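Local coordinates for maintenance of ploidy protein MOB1 (Saccharomyces cerevisiae, PDB 2HJN) that activates the DBF2 protein kinase as its binding partner in the mitotic exit network, enabling CDC15 to phosphorylate DBF2 in late anaphase, at residues E99-Q104 and V130-Y135; M109-E114 and I184-F189; R176-Y181 and H207-A212. All coordinates share one frame; numbering follows the deposited sequence.

Interaction 1: residues E99-Q104 and V130-Y135. With ZN (zinc ion), chain B.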
loop_
_atom_site.group_PDB
_atom_site.type_symbol
_atom_site.label_atom_id
_atom_site.label_comp_id
_atom_site.label_asym_id
_atom_site.label_seq_id
_atom_site.Cartn_x
_atom_site.Cartn_y
_atom_site.Cartn_z
ATOM N N GLU A 99 0.973 -10.661 -2.770
ATOM C CA GLU A 99 1.581 -11.959 -2.432
ATOM C C GLU A 99 0.578 -12.978 -1.898
ATOM O O GLU A 99 0.915 -14.142 -1.804
ATOM C CB GLU A 99 2.756 -11.831 -1.442
ATOM C CG GLU A 99 3.997 -11.131 -1.965
ATOM C CD GLU A 99 5.121 -11.081 -0.896
ATOM O OE1 GLU A 99 5.638 -12.133 -0.496
ATOM O OE2 GLU A 99 5.454 -9.993 -0.431
ATOM N N PHE A 100 -0.635 -12.547 -1.534
ATOM C CA PHE A 100 -1.711 -13.444 -1.028
ATOM C C PHE A 100 -2.704 -13.891 -2.116
ATOM O O PHE A 100 -3.616 -14.662 -1.852
ATOM C CB PHE A 100 -2.485 -12.742 0.092
ATOM C CG PHE A 100 -1.592 -12.191 1.199
ATOM C CD1 PHE A 100 -1.481 -10.817 1.404
ATOM C CD2 PHE A 100 -0.828 -13.042 1.978
ATOM C CE1 PHE A 100 -0.646 -10.296 2.399
ATOM C CE2 PHE A 100 0.016 -12.532 2.983
ATOM C CZ PHE A 100 0.100 -11.150 3.192
ATOM N N CYS A 101 -2.507 -13.402 -3.338
ATOM C CA CYS A 101 -3.361 -13.756 -4.489
ATOM C C CYS A 101 -2.498 -14.355 -5.614
ATOM O O CYS A 101 -1.859 -13.656 -6.392
ATOM C CB CYS A 101 -4.154 -12.542 -4.955
ATOM S SG CYS A 101 -5.306 -12.856 -6.286
ATOM N N SER A 102 -2.478 -15.684 -5.658
ATOM C CA SER A 102 -1.739 -16.456 -6.671
ATOM C C SER A 102 -2.690 -17.379 -7.463
ATOM O O SER A 102 -3.842 -17.541 -7.105
ATOM C CB SER A 102 -0.651 -17.334 -6.007
ATOM O OG SER A 102 -1.248 -18.432 -5.326
ATOM N N PRO A 103 -2.198 -17.978 -8.572
ATOM C CA PRO A 103 -3.054 -18.901 -9.289
ATOM C C PRO A 103 -3.463 -20.136 -8.473
ATOM O O PRO A 103 -4.443 -20.789 -8.851
ATOM C CB PRO A 103 -2.197 -19.329 -10.465
ATOM C CG PRO A 103 -1.287 -18.284 -10.671
ATOM C CD PRO A 103 -0.920 -17.794 -9.279
ATOM N N GLN A 104 -2.742 -20.444 -7.381
ATOM C CA GLN A 104 -3.172 -21.538 -6.449
ATOM C C GLN A 104 -4.166 -21.121 -5.396
ATOM O O GLN A 104 -5.048 -21.908 -5.050
ATOM C CB GLN A 104 -1.966 -22.276 -5.833
ATOM C CG GLN A 104 -0.974 -22.661 -6.951
ATOM C CD GLN A 104 -1.415 -23.880 -7.751
ATOM O OE1 GLN A 104 -1.693 -23.808 -8.973
ATOM N NE2 GLN A 104 -1.491 -25.022 -7.060
ATOM N N VAL A 130 -9.891 -17.388 -16.103
ATOM C CA VAL A 130 -8.466 -17.189 -15.807
ATOM C C VAL A 130 -8.287 -16.999 -14.283
ATOM O O VAL A 130 -9.247 -16.719 -13.561
ATOM C CB VAL A 130 -7.826 -15.945 -16.600
ATOM C CG1 VAL A 130 -7.794 -16.195 -18.099
ATOM C CG2 VAL A 130 -8.546 -14.629 -16.312
ATOM N N SER A 131 -7.068 -17.177 -13.774
ATOM C CA SER A 131 -6.823 -17.080 -12.288
ATOM C C SER A 131 -7.007 -15.603 -11.916
ATOM O O SER A 131 -6.949 -14.761 -12.815
ATOM C CB SER A 131 -5.419 -17.575 -11.958
ATOM O OG SER A 131 -4.430 -16.646 -12.402
ATOM N N ALA A 132 -7.244 -15.260 -10.651
ATOM C CA ALA A 132 -7.504 -13.837 -10.303
ATOM C C ALA A 132 -6.276 -12.977 -10.643
ATOM O O ALA A 132 -6.403 -11.925 -11.230
ATOM C CB ALA A 132 -7.857 -13.681 -8.816
ATOM N N PRO A 133 -5.068 -13.407 -10.251
ATOM C CA PRO A 133 -3.934 -12.485 -10.574
ATOM C C PRO A 133 -3.630 -12.314 -12.081
ATOM O O PRO A 133 -3.154 -11.259 -12.498
ATOM C CB PRO A 133 -2.772 -13.121 -9.834
ATOM C CG PRO A 133 -3.144 -14.636 -9.827
ATOM C CD PRO A 133 -4.607 -14.612 -9.544
ATOM N N LYS A 134 -3.904 -13.343 -12.906
ATOM C CA LYS A 134 -3.797 -13.195 -14.348
ATOM C C LYS A 134 -4.805 -12.199 -14.884
ATOM O O LYS A 134 -4.445 -11.366 -15.697
ATOM C CB LYS A 134 -3.963 -14.551 -15.084
ATOM C CG LYS A 134 -3.820 -14.451 -16.623
ATOM C CD LYS A 134 -2.307 -14.361 -16.925
ATOM C CE LYS A 134 -1.979 -14.548 -18.367
ATOM N NZ LYS A 134 -0.506 -14.770 -18.445
ATOM N N TYR A 135 -6.059 -12.320 -14.436
ATOM C CA TYR A 135 -7.136 -11.399 -14.732
ATOM C C TYR A 135 -6.745 -9.931 -14.396
ATOM O O TYR A 135 -6.815 -9.033 -15.245
ATOM C CB TYR A 135 -8.399 -11.784 -13.933
ATOM C CG TYR A 135 -9.576 -10.892 -14.312
ATOM C CD1 TYR A 135 -9.640 -9.585 -13.832
ATOM C CD2 TYR A 135 -10.559 -11.311 -15.197
ATOM C CE1 TYR A 135 -10.649 -8.744 -14.161
ATOM C CE2 TYR A 135 -11.610 -10.455 -15.542
ATOM C CZ TYR A 135 -11.623 -9.161 -15.018
ATOM O OH TYR A 135 -12.608 -8.240 -15.314
HETATM ZN ZN ZN B . -7.213 -13.504 -5.025
#
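One face of the flat S102–P103 peptide group is covered by the pyrrolidine ring of P133, whose CG stands almost straight above S102 C at 3.6 Å. The same CG is 3.7 Å from P103 N, so the corner of one proline ring presses on the peptide bond that leads into the other, and the two rings cross obliquely. At the rim of the P133 ring, CB meets C101 O at 3.6 Å, and CD approaches C101 SG at 3.8 Å. An alanine in place of P133 would keep the CB contact but lose CG and CD, and would probably open a gap above the S102–P103 peptide and beside the cysteine sulfur.

C101 links this packing to the metal: its SG, set anti to the backbone N (chi1 -176°), binds the zinc ion at 2.4 Å and lies 3.7 Å from A132 CB. The remaining ligands are C106, H183 and H188, which complete the Cys2His2 site of the Mob1 fold, and A132 shares backbone hydrogen bonding with C106. Apolar atoms of the first turn of helix 132-147 therefore line one side of the metal site.

Next to it, S131 occupies the N-cap of that helix. Its OG accepts a weak capping bond from K134 N, while its CB rests 3.8 Å from P103 CA and extends the contact beyond the proline pair. No hydrogen bond joins the two segments; their fit depends on van der Waals packing. At the far end of the 99-104 segment, F100 packs edge-to-face with H30 of the second subunit, and E99 OE2 accepts a hydrogen bond from the backbone N of that same H30.

Interaction 2: residues M109-E114 and I184-F189. With ZN (zinc ion), chain B.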
loop_
_atom_site.group_PDB
_atom_site.type_symbol
_atom_site.label_atom_id
_atom_site.label_comp_id
_atom_site.label_asym_id
_atom_site.label_seq_id
_atom_site.Cartn_x
_atom_site.Cartn_y
_atom_site.Cartn_z
HETATM N N MSE A 109 -11.280 -15.857 -11.395
HETATM C CA MSE A 109 -11.540 -14.468 -10.956
HETATM C C MSE A 109 -12.980 -14.423 -10.442
HETATM O O MSE A 109 -13.915 -14.273 -11.227
HETATM C CB MSE A 109 -11.270 -13.474 -12.102
HETATM C CG MSE A 109 -11.573 -12.023 -11.778
HETATM SE SE MSE A 109 -10.391 -11.299 -10.363
HETATM C CE MSE A 109 -10.987 -9.495 -10.752
ATOM N N ILE A 110 -13.160 -14.555 -9.127
ATOM C CA ILE A 110 -14.496 -14.613 -8.545
ATOM C C ILE A 110 -14.753 -13.530 -7.488
ATOM O O ILE A 110 -13.818 -12.896 -7.005
ATOM C CB ILE A 110 -14.829 -16.025 -8.011
ATOM C CG1 ILE A 110 -13.878 -16.399 -6.847
ATOM C CG2 ILE A 110 -14.676 -17.038 -9.184
ATOM C CD1 ILE A 110 -14.136 -17.696 -6.183
ATOM N N ALA A 111 -16.033 -13.329 -7.145
ATOM C CA ALA A 111 -16.430 -12.379 -6.118
ATOM C C ALA A 111 -17.563 -13.099 -5.476
ATOM O O ALA A 111 -18.707 -12.914 -5.894
ATOM C CB ALA A 111 -16.925 -11.074 -6.774
ATOM N N THR A 112 -17.221 -13.928 -4.487
ATOM C CA THR A 112 -17.993 -15.099 -4.048
ATOM C C THR A 112 -18.273 -16.114 -5.148
ATOM O O THR A 112 -18.046 -15.836 -6.322
ATOM C CB THR A 112 -19.351 -14.743 -3.419
ATOM O OG1 THR A 112 -20.251 -14.368 -4.451
ATOM C CG2 THR A 112 -19.215 -13.582 -2.362
ATOM N N ASN A 113 -18.798 -17.283 -4.767
ATOM C CA ASN A 113 -19.132 -18.309 -5.781
ATOM C C ASN A 113 -20.337 -18.023 -6.715
ATOM O O ASN A 113 -20.582 -18.801 -7.646
ATOM C CB ASN A 113 -19.201 -19.703 -5.156
ATOM C CG ASN A 113 -17.821 -20.219 -4.715
ATOM O OD1 ASN A 113 -16.847 -20.111 -5.461
ATOM N ND2 ASN A 113 -17.739 -20.786 -3.512
ATOM N N GLU A 114 -21.038 -16.905 -6.529
ATOM C CA GLU A 114 -22.119 -16.526 -7.454
ATOM C C GLU A 114 -21.679 -15.713 -8.677
ATOM O O GLU A 114 -22.462 -15.589 -9.622
ATOM C CB GLU A 114 -23.294 -15.788 -6.753
ATOM C CG GLU A 114 -23.795 -16.380 -5.372
ATOM C CD GLU A 114 -23.837 -17.904 -5.261
ATOM O OE1 GLU A 114 -24.761 -18.531 -5.823
ATOM O OE2 GLU A 114 -22.980 -18.487 -4.549
ATOM N N ILE A 184 -11.180 -8.091 -4.128
ATOM C CA ILE A 184 -10.478 -7.718 -2.888
ATOM C C ILE A 184 -11.365 -7.924 -1.671
ATOM O O ILE A 184 -10.964 -8.557 -0.703
ATOM C CB ILE A 184 -9.906 -6.210 -2.893
ATOM C CG1 ILE A 184 -8.750 -6.032 -3.872
ATOM C CG2 ILE A 184 -9.278 -5.807 -1.530
ATOM C CD1 ILE A 184 -8.490 -4.572 -4.231
ATOM N N TYR A 185 -12.587 -7.373 -1.726
ATOM C CA TYR A 185 -13.520 -7.412 -0.583
ATOM C C TYR A 185 -13.963 -8.829 -0.272
ATOM O O TYR A 185 -14.061 -9.221 0.898
ATOM C CB TYR A 185 -14.776 -6.580 -0.939
ATOM C CG TYR A 185 -14.715 -5.153 -0.489
ATOM C CD1 TYR A 185 -14.601 -4.114 -1.422
ATOM C CD2 TYR A 185 -14.725 -4.829 0.884
ATOM C CE1 TYR A 185 -14.524 -2.780 -1.005
ATOM C CE2 TYR A 185 -14.637 -3.504 1.310
ATOM C CZ TYR A 185 -14.536 -2.479 0.357
ATOM O OH TYR A 185 -14.483 -1.140 0.753
ATOM N N CYS A 186 -14.293 -9.604 -1.317
ATOM C CA CYS A 186 -14.826 -10.972 -1.141
ATOM C C CYS A 186 -13.747 -12.052 -0.871
ATOM O O CYS A 186 -14.044 -13.098 -0.262
ATOM C CB CYS A 186 -15.707 -11.394 -2.317
ATOM S SG CYS A 186 -17.143 -10.327 -2.564
ATOM N N HIS A 187 -12.514 -11.810 -1.281
ATOM C CA HIS A 187 -11.476 -12.818 -1.081
ATOM C C HIS A 187 -10.197 -12.428 -0.342
ATOM O O HIS A 187 -9.437 -13.318 0.090
ATOM C CB HIS A 187 -11.244 -13.560 -2.416
ATOM C CG HIS A 187 -12.513 -14.197 -2.922
ATOM N ND1 HIS A 187 -13.017 -15.350 -2.374
ATOM C CD2 HIS A 187 -13.452 -13.763 -3.801
ATOM C CE1 HIS A 187 -14.162 -15.653 -2.958
ATOM N NE2 HIS A 187 -14.462 -14.686 -3.807
ATOM N N HIS A 188 -9.963 -11.118 -0.153
ATOM C CA HIS A 188 -8.735 -10.685 0.558
ATOM C C HIS A 188 -8.923 -9.707 1.712
ATOM O O HIS A 188 -7.955 -9.096 2.156
ATOM C CB HIS A 188 -7.698 -10.159 -0.462
ATOM C CG HIS A 188 -7.305 -11.202 -1.470
ATOM N ND1 HIS A 188 -6.526 -12.290 -1.140
ATOM C CD2 HIS A 188 -7.715 -11.406 -2.744
ATOM C CE1 HIS A 188 -6.400 -13.078 -2.194
ATOM N NE2 HIS A 188 -7.105 -12.561 -3.189
ATOM N N PHE A 189 -10.148 -9.533 2.191
ATOM C CA PHE A 189 -10.357 -8.475 3.218
ATOM C C PHE A 189 -9.580 -8.723 4.502
ATOM O O PHE A 189 -9.166 -7.745 5.128
ATOM C CB PHE A 189 -11.828 -8.225 3.522
ATOM C CG PHE A 189 -12.120 -6.939 4.319
ATOM C CD1 PHE A 189 -12.280 -5.696 3.664
ATOM C CD2 PHE A 189 -12.321 -6.969 5.712
ATOM C CE1 PHE A 189 -12.552 -4.513 4.398
ATOM C CE2 PHE A 189 -12.576 -5.781 6.424
ATOM C CZ PHE A 189 -12.703 -4.567 5.778
HETATM ZN ZN ZN B . -7.213 -13.504 -5.025
#
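I110 meets the imidazole of H187 in the last turn of helix 165-187, beside the Cys2His2 zinc site, in a surface contact joining a loop of the Mob1 fold to the helix terminus. Its CG1 sits between the backbone N and the carbonyl carbon (chi1 64°) and comes within 3.5 Å of H187 NE2. CD1 continues past the ring at 3.8 Å from H187 CE1, the two side chains crossing at about a right angle. I110 O lies obliquely to the same ring, 3.3 Å from H187 CD2, and is hydrogen-bonded to H183 ND1, so this loop carbonyl orients a zinc-binding histidine.

A111 follows with its backbone: CA stands in the plane of the H187 ring at its edge, near NE2, and also packs against C186 CB at 4.0 Å.

At T112 the chain makes the polar link of the contact. T112 N donates to H187 NE2 over 2.9 Å, with a bent N-H...N angle of 136° and the donor tilted 24° from the ring plane. Because NE2 acts as acceptor here, a neutral H187 would probably carry its proton on ND1. The T112 hydroxyl turns back on its own segment and donates to A111 O, while a weak bond from E114 N reaches the same OG1. Its methyl CG2 touches C186 SG at 3.9 Å, and I52 of helix 49-58 packs against both residues.

Next to H187, H188 is the first residue to leave helical phi/psi and is the N-cap of the helix that follows. It turns its ring to the metal, sharing the site with C101, C106 and H183. H188 ND1 is hydrogen-bonded to E191 OE1, and H188 NE2 binds the zinc ion at 2.1 Å.

Interaction 3: residues R176-Y181 and H207-A212. With SO4 (sulfate ion), chain C.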
loop_
_atom_site.group_PDB
_atom_site.type_symbol
_atom_site.label_atom_id
_atom_site.label_comp_id
_atom_site.label_asym_id
_atom_site.label_seq_id
_atom_site.Cartn_x
_atom_site.Cartn_y
_atom_site.Cartn_z
ATOM N N ARG A 176 -14.898 -2.339 -15.463
ATOM C CA ARG A 176 -13.801 -3.294 -15.173
ATOM C C ARG A 176 -13.054 -3.074 -13.830
ATOM O O ARG A 176 -12.807 -4.038 -13.073
ATOM C CB ARG A 176 -12.865 -3.329 -16.372
ATOM C CG ARG A 176 -13.643 -3.784 -17.640
ATOM C CD ARG A 176 -12.776 -3.792 -18.896
ATOM N NE ARG A 176 -13.568 -3.893 -20.111
ATOM C CZ ARG A 176 -13.067 -4.189 -21.311
ATOM N NH1 ARG A 176 -11.754 -4.436 -21.469
ATOM N NH2 ARG A 176 -13.878 -4.220 -22.367
ATOM N N LEU A 177 -12.696 -1.825 -13.509
ATOM C CA LEU A 177 -12.015 -1.557 -12.242
ATOM C C LEU A 177 -12.867 -1.992 -11.043
ATOM O O LEU A 177 -12.331 -2.499 -10.048
ATOM C CB LEU A 177 -11.633 -0.069 -12.153
ATOM C CG LEU A 177 -10.529 0.418 -13.116
ATOM C CD1 LEU A 177 -10.244 1.939 -12.951
ATOM C CD2 LEU A 177 -9.224 -0.392 -13.011
ATOM N N PHE A 178 -14.190 -1.830 -11.140
ATOM C CA PHE A 178 -15.107 -2.329 -10.070
ATOM C C PHE A 178 -14.911 -3.793 -9.748
ATOM O O PHE A 178 -14.886 -4.121 -8.589
ATOM C CB PHE A 178 -16.613 -2.049 -10.352
ATOM C CG PHE A 178 -17.533 -2.379 -9.163
ATOM C CD1 PHE A 178 -18.003 -1.368 -8.316
ATOM C CD2 PHE A 178 -17.943 -3.698 -8.928
ATOM C CE1 PHE A 178 -18.825 -1.666 -7.230
ATOM C CE2 PHE A 178 -18.754 -4.028 -7.803
ATOM C CZ PHE A 178 -19.186 -3.012 -6.968
ATOM N N ARG A 179 -14.793 -4.667 -10.765
ATOM C CA ARG A 179 -14.541 -6.110 -10.568
ATOM C C ARG A 179 -13.287 -6.390 -9.692
ATOM O O ARG A 179 -13.228 -7.417 -9.027
ATOM C CB ARG A 179 -14.357 -6.820 -11.940
ATOM C CG ARG A 179 -15.664 -6.756 -12.810
ATOM C CD ARG A 179 -15.607 -7.238 -14.249
ATOM N NE ARG A 179 -16.867 -6.818 -14.861
ATOM C CZ ARG A 179 -17.051 -6.510 -16.135
ATOM N NH1 ARG A 179 -16.056 -6.587 -16.986
ATOM N NH2 ARG A 179 -18.270 -6.132 -16.554
ATOM N N VAL A 180 -12.285 -5.497 -9.748
ATOM C CA VAL A 180 -11.056 -5.628 -8.900
ATOM C C VAL A 180 -11.416 -5.344 -7.451
ATOM O O VAL A 180 -11.014 -6.097 -6.551
ATOM C CB VAL A 180 -9.908 -4.698 -9.369
ATOM C CG1 VAL A 180 -8.656 -4.935 -8.500
ATOM C CG2 VAL A 180 -9.587 -4.944 -10.899
ATOM N N TYR A 181 -12.185 -4.287 -7.206
ATOM C CA TYR A 181 -12.687 -4.045 -5.825
ATOM C C TYR A 181 -13.483 -5.248 -5.327
ATOM O O TYR A 181 -13.335 -5.649 -4.155
ATOM C CB TYR A 181 -13.624 -2.816 -5.749
ATOM C CG TYR A 181 -12.942 -1.470 -5.632
ATOM C CD1 TYR A 181 -12.197 -1.128 -4.507
ATOM C CD2 TYR A 181 -13.089 -0.521 -6.648
ATOM C CE1 TYR A 181 -11.601 0.140 -4.421
ATOM C CE2 TYR A 181 -12.513 0.707 -6.569
ATOM C CZ TYR A 181 -11.777 1.039 -5.454
ATOM O OH TYR A 181 -11.261 2.285 -5.420
ATOM N N HIS A 207 -15.602 6.794 -2.572
ATOM C CA HIS A 207 -15.356 7.893 -3.523
ATOM C C HIS A 207 -15.571 7.408 -4.984
ATOM O O HIS A 207 -16.148 8.144 -5.823
ATOM C CB HIS A 207 -13.961 8.505 -3.254
ATOM C CG HIS A 207 -13.631 9.703 -4.111
ATOM N ND1 HIS A 207 -12.382 9.899 -4.670
ATOM C CD2 HIS A 207 -14.388 10.751 -4.523
ATOM C CE1 HIS A 207 -12.380 11.017 -5.373
ATOM N NE2 HIS A 207 -13.586 11.551 -5.308
ATOM N N PHE A 208 -15.157 6.164 -5.273
ATOM C CA PHE A 208 -15.366 5.539 -6.603
ATOM C C PHE A 208 -16.879 5.478 -6.925
ATOM O O PHE A 208 -17.307 5.906 -7.991
ATOM C CB PHE A 208 -14.717 4.132 -6.615
ATOM C CG PHE A 208 -14.794 3.401 -7.947
ATOM C CD1 PHE A 208 -13.712 3.411 -8.825
ATOM C CD2 PHE A 208 -15.922 2.644 -8.288
ATOM C CE1 PHE A 208 -13.754 2.698 -10.086
ATOM C CE2 PHE A 208 -15.991 1.918 -9.513
ATOM C CZ PHE A 208 -14.892 1.933 -10.414
ATOM N N CYS A 209 -17.674 4.981 -5.964
ATOM C CA CYS A 209 -19.115 4.806 -6.112
ATOM C C CYS A 209 -19.891 6.122 -6.150
ATOM O O CYS A 209 -20.854 6.217 -6.888
ATOM C CB CYS A 209 -19.682 3.898 -5.011
ATOM S SG CYS A 209 -19.103 2.164 -5.133
ATOM N N LEU A 210 -19.518 7.102 -5.333
ATOM C CA LEU A 210 -20.151 8.422 -5.397
ATOM C C LEU A 210 -19.894 9.137 -6.720
ATOM O O LEU A 210 -20.800 9.777 -7.280
ATOM C CB LEU A 210 -19.699 9.312 -4.225
ATOM C CG LEU A 210 -20.214 8.863 -2.869
ATOM C CD1 LEU A 210 -19.424 9.573 -1.749
ATOM C CD2 LEU A 210 -21.727 9.168 -2.800
ATOM N N PHE A 211 -18.665 8.995 -7.225
ATOM C CA PHE A 211 -18.246 9.613 -8.488
ATOM C C PHE A 211 -19.044 9.028 -9.665
ATOM O O PHE A 211 -19.616 9.774 -10.472
ATOM C CB PHE A 211 -16.733 9.472 -8.676
ATOM C CG PHE A 211 -16.172 10.376 -9.723
ATOM C CD1 PHE A 211 -15.655 11.618 -9.377
ATOM C CD2 PHE A 211 -16.145 9.983 -11.049
ATOM C CE1 PHE A 211 -15.166 12.467 -10.324
ATOM C CE2 PHE A 211 -15.649 10.843 -12.018
ATOM C CZ PHE A 211 -15.160 12.081 -11.645
ATOM N N ALA A 212 -19.145 7.700 -9.725
ATOM C CA ALA A 212 -19.987 7.029 -10.691
ATOM C C ALA A 212 -21.473 7.419 -10.623
ATOM O O ALA A 212 -22.132 7.509 -11.664
ATOM C CB ALA A 212 -19.836 5.528 -10.561
HETATM S S SO4 C . -17.327 -5.080 -20.362
HETATM O O1 SO4 C . -17.251 -3.621 -20.501
HETATM O O2 SO4 C . -18.499 -5.355 -19.512
HETATM O O3 SO4 C . -17.341 -5.763 -21.645
HETATM O O4 SO4 C . -16.172 -5.675 -19.715
#
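F208 lays its ring against helix 165-187, where Y181, F178 and L177 meet it. The closest touch is Y181 CE2 over one face of the F208 ring, 3.7 Å from F208 CD1 and offset toward the rim. This is an edge-to-face pair, the tyrosine supplying the edge, with ring centroids 5.3 Å apart and planes at 66°. Further out on the phenylalanine, CE1 approaches L177 CB at 4.1 Å, and CZ reaches F178 N at 3.9 Å, so the tip of the ring lies against the helix backbone. CE2 meets the edge of the F178 ring at CD1, 4.0 Å away, and C209 SG lies more loosely at that ring's edge. With CG anti to the backbone N (chi1 -177°), the F208 side chain leaves its helix toward segment 176-181.

The contact belongs to the helical bundle that forms the core of the Mob1 fold. Segments 176-181 and 207-212 run roughly antiparallel, crossing at -151° with their axes 12.0 Å apart, and the large aromatic side chains span that wide separation.

A second shell surrounds these rings. The Y181 hydroxyl is hydrogen-bonded to S204 OG, which holds the far end of the tyrosine in place, and F205 meets Y181 edge-to-face. F86 of helix 75-97 packs edge-to-face with F208.

On the outer side of helix 165-187, R179 grips a sulfate through two nearly straight bonds, NH1 to O4 at 2.9 Å and NH2 to O2 at 3.1 Å. R176 NE adds a weak bond to O4, and R175 NH2 also donates to the anion. The sulfate probably came from the crystallisation liquor, yet its place is consistent with the basic, phosphopeptide-binding surface known from human MOB1.

How the interactions relate
Interactions 1 and 2 lie 12 Å apart between centres and meet at one zinc ion, C101 coming from the first and H188 from the second. Interaction 3 sits deeper, about 20 Å from interaction 1 and 15 Å from interaction 2. Helix 165-187 is common to interactions 2 and 3: its end reaches the metal site, its middle the bundle core. Along the chain, interactions 1 and 2 alternate their segments, as do 2 and 3, whereas interaction 1 closes before interaction 3 opens. Y135 and M109 bridge all three, packing on each other and both on R179. Helix 165-187 thus ties the zinc site, which draws ligands from the loop after helix 75-97, to the helical core.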